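Local atomic coordinates of putative leucoanthocyanidin reductase 1 (Vitis vinifera, PDB entry 3I6I), a protein that probably catalyses the NADPH-dependent reduction of leucoanthocyanidins in flavonoid metabolism, as a Rossmann-fold reductase of the NmrA-like family. Residues V293-T296 and T297-E301; I201-F204 and T205-V209; L177-T180 and D181-I185. All coordinates share one frame; numbering follows the deposited sequence.

Contact 1. Residues V293-T296 and T297-E301; sequences VEVT and TLYPE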
ATOM      1  N   VAL A 293     -12.350   1.483  10.421  1.00  3.93           N
ATOM      2  CA  VAL A 293     -13.082   0.257  10.090  1.00  4.04           C
ATOM      3  C   VAL A 293     -12.064  -0.824   9.731  1.00  6.91           C
ATOM      4  O   VAL A 293     -10.902  -0.509   9.400  1.00  3.97           O
ATOM      5  CB  VAL A 293     -14.150   0.434   8.966  1.00  2.95           C
ATOM      6  CG1 VAL A 293     -15.369   1.268   9.471  1.00  5.52           C
ATOM      7  CG2 VAL A 293     -13.579   1.094   7.695  1.00  2.00           C
ATOM      8  N   GLU A 294     -12.500  -2.084   9.780  1.00  5.53           N
ATOM      9  CA  GLU A 294     -11.567  -3.199   9.469  1.00  5.66           C
ATOM     10  C   GLU A 294     -12.117  -4.052   8.325  1.00  3.36           C
ATOM     11  O   GLU A 294     -13.292  -4.414   8.309  1.00  3.43           O
ATOM     12  CB  GLU A 294     -11.329  -4.000  10.730  1.00  4.18           C
ATOM     13  CG  GLU A 294     -10.125  -4.923  10.669  1.00  8.52           C
ATOM     14  CD  GLU A 294     -10.417  -6.242   9.947  1.00  9.71           C
ATOM     15  OE1 GLU A 294     -11.433  -6.914  10.266  1.00  5.64           O
ATOM     16  OE2 GLU A 294      -9.654  -6.583   9.025  1.00  5.50           O
ATOM     17  N   VAL A 295     -11.258  -4.356   7.368  0.50  5.80           N
ATOM     18  CA  VAL A 295     -11.650  -5.046   6.146  0.50  6.37           C
ATOM     19  C   VAL A 295     -12.429  -6.337   6.308  0.50  5.91           C
ATOM     20  O   VAL A 295     -13.434  -6.542   5.624  0.50  5.86           O
ATOM     21  CB  VAL A 295     -10.416  -5.327   5.252  0.50  5.90           C
ATOM     22  CG1 VAL A 295     -10.867  -5.970   3.910  0.50  4.55           C
ATOM     23  CG2 VAL A 295      -9.703  -4.099   5.031  0.50 11.13           C
ATOM     24  N   THR A 296     -11.972  -7.230   7.190  1.00  5.17           N
ATOM     25  CA  THR A 296     -12.618  -8.504   7.362  1.00  3.11           C
ATOM     26  C   THR A 296     -14.018  -8.411   7.989  1.00  6.73           C
ATOM     27  O   THR A 296     -14.835  -9.267   7.760  1.00  8.60           O
ATOM     28  CB  THR A 296     -11.785  -9.564   8.116  1.00  5.90           C
ATOM     29  OG1 THR A 296     -11.761  -9.281   9.504  1.00  7.75           O
ATOM     30  CG2 THR A 296     -10.402  -9.618   7.586  1.00  7.11           C
ATOM     31  N   THR A 297     -14.294  -7.361   8.752  1.00  6.95           N
ATOM     32  CA  THR A 297     -15.656  -7.164   9.283  1.00  4.68           C
ATOM     33  C   THR A 297     -16.544  -6.388   8.300  1.00  3.29           C
ATOM     34  O   THR A 297     -17.768  -6.577   8.295  1.00  3.96           O
ATOM     35  CB  THR A 297     -15.610  -6.559  10.697  1.00 11.65           C
ATOM     36  OG1 THR A 297     -15.079  -5.252  10.666  1.00 21.93           O
ATOM     37  CG2 THR A 297     -14.728  -7.401  11.613  1.00 19.88           C
ATOM     38  N   LEU A 298     -15.948  -5.568   7.438  1.00  3.45           N
ATOM     39  CA  LEU A 298     -16.678  -4.940   6.330  1.00  4.28           C
ATOM     40  C   LEU A 298     -17.202  -5.968   5.349  1.00  6.22           C
ATOM     41  O   LEU A 298     -18.298  -5.803   4.825  1.00  3.38           O
ATOM     42  CB  LEU A 298     -15.795  -3.961   5.550  1.00  2.60           C
ATOM     43  CG  LEU A 298     -15.432  -2.663   6.278  1.00  2.90           C
ATOM     44  CD1 LEU A 298     -14.305  -1.917   5.506  1.00  5.82           C
ATOM     45  CD2 LEU A 298     -16.701  -1.750   6.463  1.00  6.92           C
ATOM     46  N   TYR A 299     -16.386  -6.995   5.057  1.00  4.19           N
ATOM     47  CA  TYR A 299     -16.658  -7.908   3.944  1.00  2.05           C
ATOM     48  C   TYR A 299     -16.606  -9.335   4.474  1.00  6.96           C
ATOM     49  O   TYR A 299     -15.661 -10.074   4.249  1.00  5.16           O
ATOM     50  CB  TYR A 299     -15.653  -7.652   2.814  1.00  2.00           C
ATOM     51  CG  TYR A 299     -15.675  -6.194   2.390  1.00  2.90           C
ATOM     52  CD1 TYR A 299     -16.847  -5.623   1.855  1.00  5.75           C
ATOM     53  CD2 TYR A 299     -14.566  -5.401   2.517  1.00  3.45           C
ATOM     54  CE1 TYR A 299     -16.884  -4.301   1.490  1.00  5.74           C
ATOM     55  CE2 TYR A 299     -14.589  -4.082   2.168  1.00  2.00           C
ATOM     56  CZ  TYR A 299     -15.748  -3.529   1.658  1.00  4.48           C
ATOM     57  OH  TYR A 299     -15.737  -2.213   1.337  1.00  8.27           O
ATOM     58  N   PRO A 300     -17.602  -9.696   5.283  1.00  7.31           N
ATOM     59  CA  PRO A 300     -17.575 -11.026   5.910  1.00  9.20           C
ATOM     60  C   PRO A 300     -17.729 -12.164   4.902  1.00  5.48           C
ATOM     61  O   PRO A 300     -18.322 -11.993   3.832  1.00  4.81           O
ATOM     62  CB  PRO A 300     -18.800 -11.010   6.849  1.00  9.94           C
ATOM     63  CG  PRO A 300     -19.702  -9.882   6.297  1.00  6.34           C
ATOM     64  CD  PRO A 300     -18.729  -8.872   5.743  1.00  4.17           C
ATOM     65  N   GLU A 301     -17.198 -13.324   5.268  1.00  6.45           N
ATOM     66  CA  GLU A 301     -17.291 -14.526   4.421  1.00  7.69           C
ATOM     67  C   GLU A 301     -16.647 -14.318   3.025  1.00  8.55           C
ATOM     68  O   GLU A 301     -17.168 -14.770   1.975  1.00 10.26           O
ATOM     69  CB  GLU A 301     -18.724 -15.022   4.316  1.00 10.05           C
ATOM     70  CG  GLU A 301     -19.202 -15.666   5.608  1.00 15.75           C
ATOM     71  CD  GLU A 301     -20.634 -16.120   5.540  1.00 22.98           C
ATOM     72  OE1 GLU A 301     -21.174 -16.244   4.420  1.00 22.62           O
ATOM     73  OE2 GLU A 301     -21.227 -16.350   6.612  1.00 24.91           O
TER
HETATM   74  O   HOH W   1     -15.121  -2.627  10.757  1.00 14.55           O
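Leu298 N donates to Glu294 O at 3.0 Å and Tyr299 N to Val295 O, the two i to i+4 bonds of the short helix 295-298, which follows strand 292-294 without a gap. Glu294 is the N-cap of that helix, and its carboxylate folds back over the first turn. The chain starts with CG anti to the backbone N (chi1 -164°) and bends at chi2, which brings both oxygens to helix residues. OE2 takes Thr296 N at 3.0 Å from above the carboxylate plane, in a nearly linear bond of 174°, and OE1 receives Thr296 OG1 on its syn lone pair and a weak bond from Thr297 N. A glutamate suits the N-cap because its carboxylate can accept from first-turn N-H groups, and its negative charge would probably sit well at the positive end of the helix dipole. OE2 is also hydrogen-bonded to Arg222 N. One water bridges Glu294 N and Thr297 OG1.

The strand lies at the edge of the three-stranded parallel sheet 155-158, 217-220, 292-294. Val293 packs on Val219 of the neighbouring strand and on Leu298 of the turn, Val293 CG2 meeting Leu298 CD1 at 3.8 Å as the side chains cross at about a right angle. In the conformer given, Val295 CG1 lies at the Tyr299 ring edge, in its plane, while Leu298 CB sits 3.5 Å above one ring face, toward its rim. Tyr299 OH is hydrogen-bonded to Asp211 OD2, and the ring leans on Phe204 of helix 198-208.

Contact 2. Residues I201-F204 and T205-V209; sequences IGKF and TMKTV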
ATOM      1  N   ILE A 201      -4.853  -6.811  -1.531  1.00  4.87           N
ATOM      2  CA  ILE A 201      -4.765  -5.357  -1.374  1.00  5.60           C
ATOM      3  C   ILE A 201      -5.558  -4.682  -2.507  1.00  5.83           C
ATOM      4  O   ILE A 201      -6.340  -3.752  -2.262  1.00  6.03           O
ATOM      5  CB  ILE A 201      -3.331  -4.874  -1.418  1.00  5.11           C
ATOM      6  CG1 ILE A 201      -2.541  -5.427  -0.237  1.00  7.08           C
ATOM      7  CG2 ILE A 201      -3.307  -3.270  -1.425  1.00  9.06           C
ATOM      8  CD1 ILE A 201      -1.039  -5.162  -0.338  1.00 10.48           C
ATOM      9  N   GLY A 202      -5.405  -5.152  -3.748  1.00  5.45           N
ATOM     10  CA  GLY A 202      -6.176  -4.582  -4.850  1.00  3.58           C
ATOM     11  C   GLY A 202      -7.677  -4.817  -4.718  1.00  5.28           C
ATOM     12  O   GLY A 202      -8.491  -3.903  -4.827  1.00  4.33           O
ATOM     13  N   LYS A 203      -8.062  -6.061  -4.458  1.00  2.92           N
ATOM     14  CA  LYS A 203      -9.463  -6.430  -4.452  1.00  2.31           C
ATOM     15  C   LYS A 203     -10.219  -5.643  -3.398  1.00  4.26           C
ATOM     16  O   LYS A 203     -11.283  -5.034  -3.671  1.00  4.68           O
ATOM     17  CB  LYS A 203      -9.568  -7.920  -4.163  1.00  6.97           C
ATOM     18  CG  LYS A 203     -10.984  -8.460  -4.037  1.00  7.22           C
ATOM     19  CD  LYS A 203     -10.904  -9.980  -3.728  1.00 10.72           C
ATOM     20  CE  LYS A 203     -12.155 -10.472  -2.999  1.00 16.74           C
ATOM     21  NZ  LYS A 203     -12.070 -11.970  -2.736  1.00 13.15           N
ATOM     22  N   PHE A 204      -9.679  -5.646  -2.188  1.00  5.78           N
ATOM     23  CA  PHE A 204     -10.389  -5.035  -1.082  1.00  3.69           C
ATOM     24  C   PHE A 204     -10.311  -3.518  -1.139  1.00  5.75           C
ATOM     25  O   PHE A 204     -11.292  -2.886  -0.852  1.00  5.78           O
ATOM     26  CB  PHE A 204      -9.985  -5.625   0.260  1.00  5.98           C
ATOM     27  CG  PHE A 204     -10.451  -7.043   0.427  1.00  6.31           C
ATOM     28  CD1 PHE A 204     -11.792  -7.317   0.616  1.00  6.52           C
ATOM     29  CD2 PHE A 204      -9.561  -8.107   0.370  1.00  8.75           C
ATOM     30  CE1 PHE A 204     -12.238  -8.608   0.745  1.00  3.95           C
ATOM     31  CE2 PHE A 204     -10.011  -9.417   0.518  1.00 10.63           C
ATOM     32  CZ  PHE A 204     -11.336  -9.676   0.699  1.00  8.75           C
ATOM     33  N   THR A 205      -9.190  -2.951  -1.594  1.00  3.43           N
ATOM     34  CA  THR A 205      -9.163  -1.529  -1.865  1.00  4.13           C
ATOM     35  C   THR A 205     -10.295  -1.065  -2.782  1.00  6.36           C
ATOM     36  O   THR A 205     -10.979  -0.044  -2.505  1.00  5.11           O
ATOM     37  CB  THR A 205      -7.804  -1.100  -2.459  1.00  4.69           C
ATOM     38  OG1 THR A 205      -6.783  -1.246  -1.478  1.00  6.83           O
ATOM     39  CG2 THR A 205      -7.845   0.392  -2.951  1.00  4.13           C
ATOM     40  N   MET A 206     -10.501  -1.770  -3.892  1.00  6.03           N
ATOM     41  CA  MET A 206     -11.465  -1.306  -4.847  1.00  4.75           C
ATOM     42  C   MET A 206     -12.883  -1.429  -4.290  1.00  3.65           C
ATOM     43  O   MET A 206     -13.742  -0.650  -4.683  1.00  5.33           O
ATOM     44  CB  MET A 206     -11.264  -1.960  -6.226  1.00  4.61           C
ATOM     45  CG  MET A 206      -9.980  -1.429  -6.918  1.00 12.85           C
ATOM     46  SD  MET A 206      -9.772   0.412  -6.863  1.00  8.67           S
ATOM     47  CE  MET A 206     -11.275   0.901  -7.643  1.00  5.30           C
ATOM     48  N   LYS A 207     -13.154  -2.370  -3.376  1.00  5.16           N
ATOM     49  CA  LYS A 207     -14.496  -2.482  -2.758  0.50  4.66           C
ATOM     50  C   LYS A 207     -14.822  -1.257  -1.923  1.00  4.06           C
ATOM     51  O   LYS A 207     -15.989  -0.863  -1.798  1.00  5.98           O
ATOM     52  CB  LYS A 207     -14.590  -3.698  -1.807  0.50  6.94           C
ATOM     53  CG  LYS A 207     -14.333  -5.042  -2.448  0.50  2.00           C
ATOM     54  CD  LYS A 207     -14.670  -6.187  -1.480  0.50  2.00           C
ATOM     55  CE  LYS A 207     -14.519  -7.556  -2.134  0.50  5.90           C
ATOM     56  NZ  LYS A 207     -15.589  -7.902  -3.122  0.50  3.78           N
ATOM     57  N   THR A 208     -13.793  -0.657  -1.330  1.00  5.31           N
ATOM     58  CA  THR A 208     -13.982   0.468  -0.410  1.00  5.03           C
ATOM     59  C   THR A 208     -14.404   1.776  -1.073  1.00  6.39           C
ATOM     60  O   THR A 208     -14.957   2.647  -0.377  1.00  5.63           O
ATOM     61  CB  THR A 208     -12.712   0.767   0.450  1.00  4.00           C
ATOM     62  OG1 THR A 208     -11.706   1.453  -0.337  1.00  4.83           O
ATOM     63  CG2 THR A 208     -12.182  -0.511   1.167  1.00  4.30           C
ATOM     64  N   VAL A 209     -14.186   1.924  -2.386  1.00  4.25           N
ATOM     65  CA  VAL A 209     -14.171   3.290  -2.983  1.00  4.95           C
ATOM     66  C   VAL A 209     -15.540   3.948  -2.977  1.00  6.14           C
ATOM     67  O   VAL A 209     -15.654   5.194  -3.019  1.00  6.09           O
ATOM     68  CB  VAL A 209     -13.555   3.359  -4.408  1.00  3.46           C
ATOM     69  CG1 VAL A 209     -12.030   2.943  -4.360  1.00  4.06           C
ATOM     70  CG2 VAL A 209     -14.354   2.468  -5.423  1.00  3.64           C
TER
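Ile201 O receives two hydrogen bonds from Thr205 one turn later: OG1 at 2.7 Å and N at 3.0 Å reach it from opposite faces of the carbonyl plane. This is the familiar i to i+4 pattern of an alpha-helix, here helix 198-208, with a buried threonine hydroxyl turned back onto its own backbone. Thr205 OG1 lies beside the backbone N (chi1 -67°), which aims it at that carbonyl, while the rest of the side chain can pack on Phe120, Leu116 and Ile157. Valine in place of Thr205 would probably leave Ile201 O with the backbone N-H as its sole donor from this turn. Ile201 itself touches Ile22 and comes close to the bound NADPH, its side chain about 5 Å away.

Gly202 O accepts Met206 N, and the buried glycine carries the backbone through the turn with no side chain on its face of the helix. Met206, bent at chi2 and chi3, leads away to Val26, Ala29 and Ser30 of helix 21-32; a flexible, unbranched thioether chain lets its end reach that helix.

Lys203 runs extended beyond CG and lies alongside Lys207. In the Lys207 conformer given, Lys203 CE is 3.9 Å from Lys207 CE. Their NZ atoms are then 5.4 Å apart, and Asp302 probably eases the like charges: it forms a salt bridge with Lys203 NZ and a long, weak ion pair with Lys207 NZ.

Phe204 is buried, its ring stacked with Phe304. In the same conformer Lys207 CD lies 3.7 Å from Phe204 CD1, the lysine methylenes running alongside the ring. Thr208 OG1 donates to Thr205 O at 2.7 Å, and Thr208 CG2 comes to 3.2 Å from Phe204 O.

Contact 3. Residues L177-T180 and D181-I185; sequences LPPT and DFFQI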
ATOM      1  N   LEU A 177      11.630 -12.656  -2.322  1.00 25.70           N
ATOM      2  CA  LEU A 177      11.629 -14.116  -2.170  1.00 24.51           C
ATOM      3  C   LEU A 177      12.349 -14.578  -0.887  1.00 21.72           C
ATOM      4  O   LEU A 177      13.511 -14.241  -0.675  1.00 25.54           O
ATOM      5  CB  LEU A 177      12.275 -14.772  -3.397  1.00 20.22           C
ATOM      6  N   PRO A 178      11.679 -15.400  -0.058  1.00 12.63           N
ATOM      7  CA  PRO A 178      12.254 -15.791   1.232  1.00 12.57           C
ATOM      8  C   PRO A 178      13.637 -16.447   1.146  1.00 10.80           C
ATOM      9  O   PRO A 178      14.038 -16.946   0.080  1.00 12.53           O
ATOM     10  CB  PRO A 178      11.240 -16.796   1.780  1.00 13.67           C
ATOM     11  CG  PRO A 178       9.974 -16.525   1.024  1.00 12.77           C
ATOM     12  CD  PRO A 178      10.407 -16.099  -0.324  1.00 15.08           C
ATOM     13  N   PRO A 179      14.356 -16.491   2.270  1.00  7.38           N
ATOM     14  CA  PRO A 179      15.735 -16.999   2.178  1.00  9.56           C
ATOM     15  C   PRO A 179      15.850 -18.505   2.036  1.00 11.18           C
ATOM     16  O   PRO A 179      15.007 -19.248   2.551  1.00 10.44           O
ATOM     17  CB  PRO A 179      16.356 -16.561   3.506  1.00  9.55           C
ATOM     18  CG  PRO A 179      15.231 -16.319   4.411  1.00 12.44           C
ATOM     19  CD  PRO A 179      14.027 -15.994   3.615  1.00  6.69           C
ATOM     20  N   THR A 180      16.912 -18.955   1.363  1.00 12.60           N
ATOM     21  CA  THR A 180      17.237 -20.378   1.287  1.00 13.13           C
ATOM     22  C   THR A 180      18.466 -20.761   2.120  1.00  9.53           C
ATOM     23  O   THR A 180      18.895 -21.912   2.101  1.00  9.72           O
ATOM     24  CB  THR A 180      17.449 -20.820  -0.188  1.00 14.81           C
ATOM     25  OG1 THR A 180      18.537 -20.077  -0.760  1.00 16.24           O
ATOM     26  CG2 THR A 180      16.169 -20.574  -1.009  1.00 17.12           C
ATOM     27  N   ASP A 181      19.033 -19.819   2.864  1.00  7.57           N
ATOM     28  CA  ASP A 181      20.233 -20.122   3.635  1.00  7.70           C
ATOM     29  C   ASP A 181      20.074 -20.001   5.146  1.00  4.89           C
ATOM     30  O   ASP A 181      20.353 -20.964   5.858  1.00  5.14           O
ATOM     31  CB  ASP A 181      21.433 -19.316   3.136  1.00  8.85           C
ATOM     32  CG  ASP A 181      21.157 -17.830   2.996  1.00 14.21           C
ATOM     33  OD1 ASP A 181      20.006 -17.324   3.241  1.00  9.99           O
ATOM     34  OD2 ASP A 181      22.149 -17.161   2.626  1.00 15.25           O
ATOM     35  N   PHE A 182      19.641 -18.836   5.626  1.00  6.96           N
ATOM     36  CA  PHE A 182      19.320 -18.628   7.056  1.00  4.87           C
ATOM     37  C   PHE A 182      18.325 -17.492   7.197  1.00  6.01           C
ATOM     38  O   PHE A 182      18.182 -16.652   6.293  1.00  4.44           O
ATOM     39  CB  PHE A 182      20.574 -18.394   7.919  1.00  4.55           C
ATOM     40  CG  PHE A 182      21.363 -17.142   7.550  1.00  6.49           C
ATOM     41  CD1 PHE A 182      22.406 -17.212   6.636  1.00 12.42           C
ATOM     42  CD2 PHE A 182      21.039 -15.908   8.074  1.00 12.97           C
ATOM     43  CE1 PHE A 182      23.121 -16.060   6.272  1.00  9.84           C
ATOM     44  CE2 PHE A 182      21.764 -14.762   7.715  1.00 16.03           C
ATOM     45  CZ  PHE A 182      22.806 -14.861   6.813  1.00 11.07           C
ATOM     46  N   PHE A 183      17.614 -17.474   8.322  1.00  6.42           N
ATOM     47  CA  PHE A 183      16.591 -16.485   8.553  1.00  4.40           C
ATOM     48  C   PHE A 183      17.172 -15.403   9.469  1.00  3.46           C
ATOM     49  O   PHE A 183      17.742 -15.701  10.498  1.00  4.74           O
ATOM     50  CB  PHE A 183      15.374 -17.095   9.279  1.00  5.38           C
ATOM     51  CG  PHE A 183      14.579 -18.091   8.485  1.00  4.36           C
ATOM     52  CD1 PHE A 183      13.733 -17.677   7.448  1.00  2.01           C
ATOM     53  CD2 PHE A 183      14.581 -19.434   8.839  1.00  3.86           C
ATOM     54  CE1 PHE A 183      12.948 -18.598   6.752  1.00  4.26           C
ATOM     55  CE2 PHE A 183      13.816 -20.379   8.127  1.00  3.40           C
ATOM     56  CZ  PHE A 183      12.997 -19.964   7.081  1.00  2.00           C
ATOM     57  N   GLN A 184      16.970 -14.147   9.090  1.00  4.40           N
ATOM     58  CA  GLN A 184      17.230 -13.008   9.970  1.00  5.90           C
ATOM     59  C   GLN A 184      15.955 -12.638  10.719  1.00  6.40           C
ATOM     60  O   GLN A 184      14.975 -12.182  10.118  1.00 11.58           O
ATOM     61  CB  GLN A 184      17.769 -11.816   9.151  1.00  7.25           C
ATOM     62  CG  GLN A 184      19.070 -12.096   8.582  1.00  9.38           C
ATOM     63  CD  GLN A 184      19.808 -10.851   8.091  1.00 24.84           C
ATOM     64  OE1 GLN A 184      19.202  -9.875   7.637  1.00 21.35           O
ATOM     65  NE2 GLN A 184      21.133 -10.884   8.210  1.00 22.54           N
ATOM     66  N   ILE A 185      15.994 -12.841  12.038  1.00  3.62           N
ATOM     67  CA  ILE A 185      14.861 -12.645  12.940  1.00  3.30           C
ATOM     68  C   ILE A 185      15.095 -11.332  13.688  1.00  6.11           C
ATOM     69  O   ILE A 185      16.112 -11.192  14.417  1.00  5.49           O
ATOM     70  CB  ILE A 185      14.754 -13.830  13.966  1.00  7.07           C
ATOM     71  CG1 ILE A 185      14.663 -15.216  13.273  1.00  9.83           C
ATOM     72  CG2 ILE A 185      13.578 -13.657  14.925  1.00  2.51           C
ATOM     73  CD1 ILE A 185      13.506 -15.328  12.321  1.00  9.57           C
TER
HETATM   74  O   HOH W   2      18.726 -17.059   0.326  1.00 11.29           O
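Pro179 and Phe183 meet four positions apart, across a bend: Pro179 CG rests 3.6 Å from Phe183 CD1, and the two side chains cross at about a right angle. The pyrrolidine ring, with CG puckered endo, presents CG and CB to the other arm. Pro179 CB approaches Phe182 O at 3.3 Å, and CG lies almost as near the same oxygen, so Pro179 turns its ring carbons to the inner side of the bend. A compact proline suits this place, since its ring restrains phi at this residue while packing against the phenyl.

Phe183 starts with CG beside its backbone N (chi1 -68°), which swings the ring back toward Pro179, whereas its CB leaves at an angle to that arm. Its ring also meets that of Trp165, their planes inclined by about 35°, and Pro179 touches the same tryptophan; the phenyl is therefore shared between the bend and a neighbouring loop.

The polar residues lie at the outside of the turn. Asp181 places its CG between the backbone N and the carbonyl carbon (chi1 50°), and this tucked conformation brings OD1 to Phe182 N at 2.8 Å in a weak hydrogen bond. The same oxygen stands 3.7 Å from Pro179 CB and takes a weak bond from a water that also accepts from Thr180 N, so carboxylate and water together link the two sides of the corner. Asp181 N, by contrast, is buried here without a partner in the model.

Pro179 O accepts from Trp237 NE1 of helix 230-241, fixing the loop to that helix. The loop leads into strand 183-186, which pairs in parallel with strand 247-250 in a small two-stranded sheet that helix 230-241 packs against, a part of the NmrA-like fold away from the NADPH site.

From the N terminus, contact 3 comes first: the bend at 177-185 leads a loop into strand 183-186 and lies beside helix 230-241. Contact 2 follows within helix 198-208, and contact 1 comes last, where strand 292-294 turns into helix 295-298. Each is local and closes only its own turn; the three are in series along the chain, and none nests in or crosses another. Contacts 1 and 2 touch through packing of Tyr299 on helix 198-208, joining the late strand-helix junction to the helix beside the cofactor. Contact 3 stands apart, its nearest atoms about 15 Å from contact 2 and about 22 Å from contact 1.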